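Long-range contact in CT021 (Chlamydia trachomatis serovar L2, PDB 6UXD), which is of unknown function, though its family belongs to the clan of the lipoprotein-trafficking proteins LolA and LolB: residues 169-174 against 186-192. Sequence-based numbering, arbitrary orientation.
Unlike the reference sequence in segment 186-192: Asp190 (reference Glu).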
loop_
_atom_site.group_PDB
_atom_site.type_symbol
_atom_site.label_atom_id
_atom_site.label_comp_id
_atom_site.label_asym_id
_atom_site.label_seq_id
_atom_site.Cartn_x
_atom_site.Cartn_y
_atom_site.Cartn_z
ATOM N N LYS A 169 -0.990 18.698 -4.980
ATOM C CA LYS A 169 0.226 18.658 -4.176
ATOM C C LYS A 169 1.249 17.658 -4.722
ATOM O O LYS A 169 0.900 16.597 -5.255
ATOM C CB LYS A 169 -0.126 18.316 -2.729
ATOM C CG LYS A 169 -0.824 19.453 -1.990
ATOM C CD LYS A 169 -0.003 20.738 -2.096
ATOM C CE LYS A 169 -0.314 21.729 -0.996
ATOM N NZ LYS A 169 0.698 22.821 -0.992
ATOM N N ASN A 170 2.531 18.005 -4.570
ATOM C CA ASN A 170 3.612 17.184 -5.097
ATOM C C ASN A 170 3.867 15.970 -4.198
ATOM O O ASN A 170 3.730 16.031 -2.969
ATOM C CB ASN A 170 4.890 18.017 -5.247
ATOM C CG ASN A 170 4.759 19.105 -6.291
ATOM O OD1 ASN A 170 5.019 20.277 -6.018
ATOM N ND2 ASN A 170 4.367 18.724 -7.495
ATOM N N ILE A 171 4.217 14.858 -4.832
ATOM C CA ILE A 171 4.442 13.580 -4.164
ATOM C C ILE A 171 5.797 13.043 -4.599
ATOM O O ILE A 171 6.190 13.174 -5.765
ATOM C CB ILE A 171 3.343 12.553 -4.492
ATOM C CG1 ILE A 171 1.963 13.129 -4.176
ATOM C CG2 ILE A 171 3.541 11.274 -3.688
ATOM C CD1 ILE A 171 0.829 12.244 -4.610
ATOM N N LEU A 172 6.523 12.456 -3.660
ATOM C CA LEU A 172 7.786 11.810 -3.979
ATOM C C LEU A 172 7.735 10.403 -3.398
ATOM O O LEU A 172 7.484 10.226 -2.196
ATOM C CB LEU A 172 8.963 12.633 -3.448
ATOM C CG LEU A 172 10.319 12.438 -4.129
ATOM C CD1 LEU A 172 10.274 12.414 -5.649
ATOM C CD2 LEU A 172 11.259 13.536 -3.647
ATOM N N ILE A 173 7.927 9.406 -4.258
ATOM C CA ILE A 173 7.757 8.001 -3.896
ATOM C C ILE A 173 9.062 7.282 -4.197
ATOM O O ILE A 173 9.630 7.449 -5.284
ATOM C CB ILE A 173 6.592 7.336 -4.662
ATOM C CG1 ILE A 173 5.370 8.250 -4.646
ATOM C CG2 ILE A 173 6.242 5.990 -4.034
ATOM C CD1 ILE A 173 4.066 7.597 -5.078
ATOM N N TYR A 174 9.514 6.453 -3.257
ATOM C CA TYR A 174 10.768 5.737 -3.414
ATOM C C TYR A 174 10.477 4.247 -3.562
ATOM O O TYR A 174 9.684 3.687 -2.808
ATOM C CB TYR A 174 11.716 6.005 -2.229
ATOM C CG TYR A 174 12.090 7.464 -2.052
ATOM C CD1 TYR A 174 11.216 8.366 -1.459
ATOM C CD2 TYR A 174 13.314 7.942 -2.491
ATOM C CE1 TYR A 174 11.563 9.717 -1.306
ATOM C CE2 TYR A 174 13.672 9.279 -2.328
ATOM C CZ TYR A 174 12.795 10.157 -1.753
ATOM O OH TYR A 174 13.198 11.467 -1.644
ATOM N N TRP A 186 8.812 4.340 0.792
ATOM C CA TRP A 186 8.716 5.630 1.463
ATOM C C TRP A 186 7.923 6.572 0.567
ATOM O O TRP A 186 8.179 6.644 -0.637
ATOM C CB TRP A 186 10.116 6.157 1.724
ATOM C CG TRP A 186 10.256 7.423 2.515
ATOM C CD1 TRP A 186 10.246 8.702 2.043
ATOM C CD2 TRP A 186 10.509 7.509 3.912
ATOM N NE1 TRP A 186 10.472 9.588 3.079
ATOM C CE2 TRP A 186 10.621 8.874 4.239
ATOM C CE3 TRP A 186 10.623 6.558 4.931
ATOM C CZ2 TRP A 186 10.853 9.311 5.542
ATOM C CZ3 TRP A 186 10.844 6.992 6.217
ATOM C CH2 TRP A 186 10.964 8.351 6.516
ATOM N N THR A 187 6.949 7.271 1.131
ATOM C CA THR A 187 6.150 8.228 0.375
ATOM C C THR A 187 6.055 9.536 1.142
ATOM O O THR A 187 5.713 9.542 2.327
ATOM C CB THR A 187 4.758 7.659 0.100
ATOM O OG1 THR A 187 4.900 6.404 -0.575
ATOM C CG2 THR A 187 3.942 8.618 -0.764
ATOM N N SER A 188 6.361 10.637 0.466
ATOM C CA SER A 188 6.341 11.964 1.057
ATOM C C SER A 188 5.425 12.841 0.221
ATOM O O SER A 188 5.576 12.905 -1.002
ATOM C CB SER A 188 7.763 12.541 1.115
ATOM O OG SER A 188 7.767 13.897 1.525
ATOM N N ILE A 189 4.466 13.502 0.868
ATOM C CA ILE A 189 3.509 14.344 0.155
ATOM C C ILE A 189 3.409 15.709 0.824
ATOM O O ILE A 189 3.210 15.798 2.043
ATOM C CB ILE A 189 2.114 13.688 0.057
ATOM C CG1 ILE A 189 1.139 14.637 -0.647
ATOM C CG2 ILE A 189 1.585 13.317 1.408
ATOM C CD1 ILE A 189 -0.024 13.935 -1.337
ATOM N N ASP A 190 3.575 16.766 0.020
ATOM C CA ASP A 190 3.246 18.124 0.446
ATOM C C ASP A 190 1.782 18.213 0.861
ATOM O O ASP A 190 0.895 17.675 0.189
ATOM C CB ASP A 190 3.473 19.129 -0.688
ATOM C CG ASP A 190 4.931 19.280 -1.082
ATOM O OD1 ASP A 190 5.794 18.632 -0.452
ATOM O OD2 ASP A 190 5.207 20.068 -2.030
ATOM N N THR A 191 1.523 18.912 1.960
ATOM C CA THR A 191 0.162 19.324 2.281
ATOM C C THR A 191 0.189 20.727 2.882
ATOM O O THR A 191 1.269 21.294 3.097
ATOM C CB THR A 191 -0.526 18.356 3.247
ATOM O OG1 THR A 191 -0.122 18.644 4.593
ATOM C CG2 THR A 191 -0.197 16.900 2.894
ATOM N N PRO A 192 -0.975 21.330 3.137
ATOM C CA PRO A 192 -0.981 22.637 3.816
ATOM C C PRO A 192 -0.509 22.574 5.261
ATOM O O PRO A 192 0.127 23.527 5.728
ATOM C CB PRO A 192 -2.450 23.076 3.712
ATOM C CG PRO A 192 -2.992 22.316 2.529
ATOM C CD PRO A 192 -2.294 20.991 2.569
#
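Ile171 faces Ile189, and Ile173 faces Thr187, as non-hydrogen-bonded pairs of an antiparallel beta hairpin whose strands run 4.8 Å apart at 170°. Between them Leu172 and Ser188 form a hydrogen-bonded pair: Leu172 N gives to Ser188 O, and Ser188 N returns to Leu172 O, each at 2.9 Å. Tyr174 N bonds to Trp186 O, and at the other end Asp190 N reaches Asn170 O at 3.1 Å, carrying the ladder just past the end of strand 186-189. Shared carbonyls add CA-H...O contacts, such as Ile171 CA to Ser188 O.

On the face that carries Ile171, Ile173, Thr187 and Ile189, the two isoleucines of the first pair, Ile171 and Ile189, lie side by side. Ile189 has CG1 anti to the backbone N (chi1 178°), which extends its chain along Ile171, CD1 coming to 3.6 Å from Ile171 CG1. The methyl CG2 of Thr187 packs on Ile171 CG2, while its OG1 sits beside Ile173 CG2.

On the other face Tyr174 lies alongside Trp186 with the planes 76° apart. CD1 of Tyr174 meets CD1 of the indole at 3.6 Å, and Trp186 O lies in the phenol plane at the same ring edge. The far end of the phenol is anchored by a hydrogen bond from His125 N to Tyr174 OH.

Just before strand 170-174 begins and just after strand 186-189 ends, Lys169 crosses Asp190 at about a right angle, its CB 3.2 Å from Asp190 O, a buried carbonyl with no hydrogen-bond partner in the model. Lys169 NZ remains 5.4 Å from Asp190 OD2, too far for a salt bridge, although the opposite charges may attract weakly.

Strands 152-158 and 196-204 flank the hairpin, continuing its antiparallel pairing outward. All four hydrogen bonds across the contact are between main-chain atoms, which fixes the register, while the side chains meet chiefly by van der Waals contact.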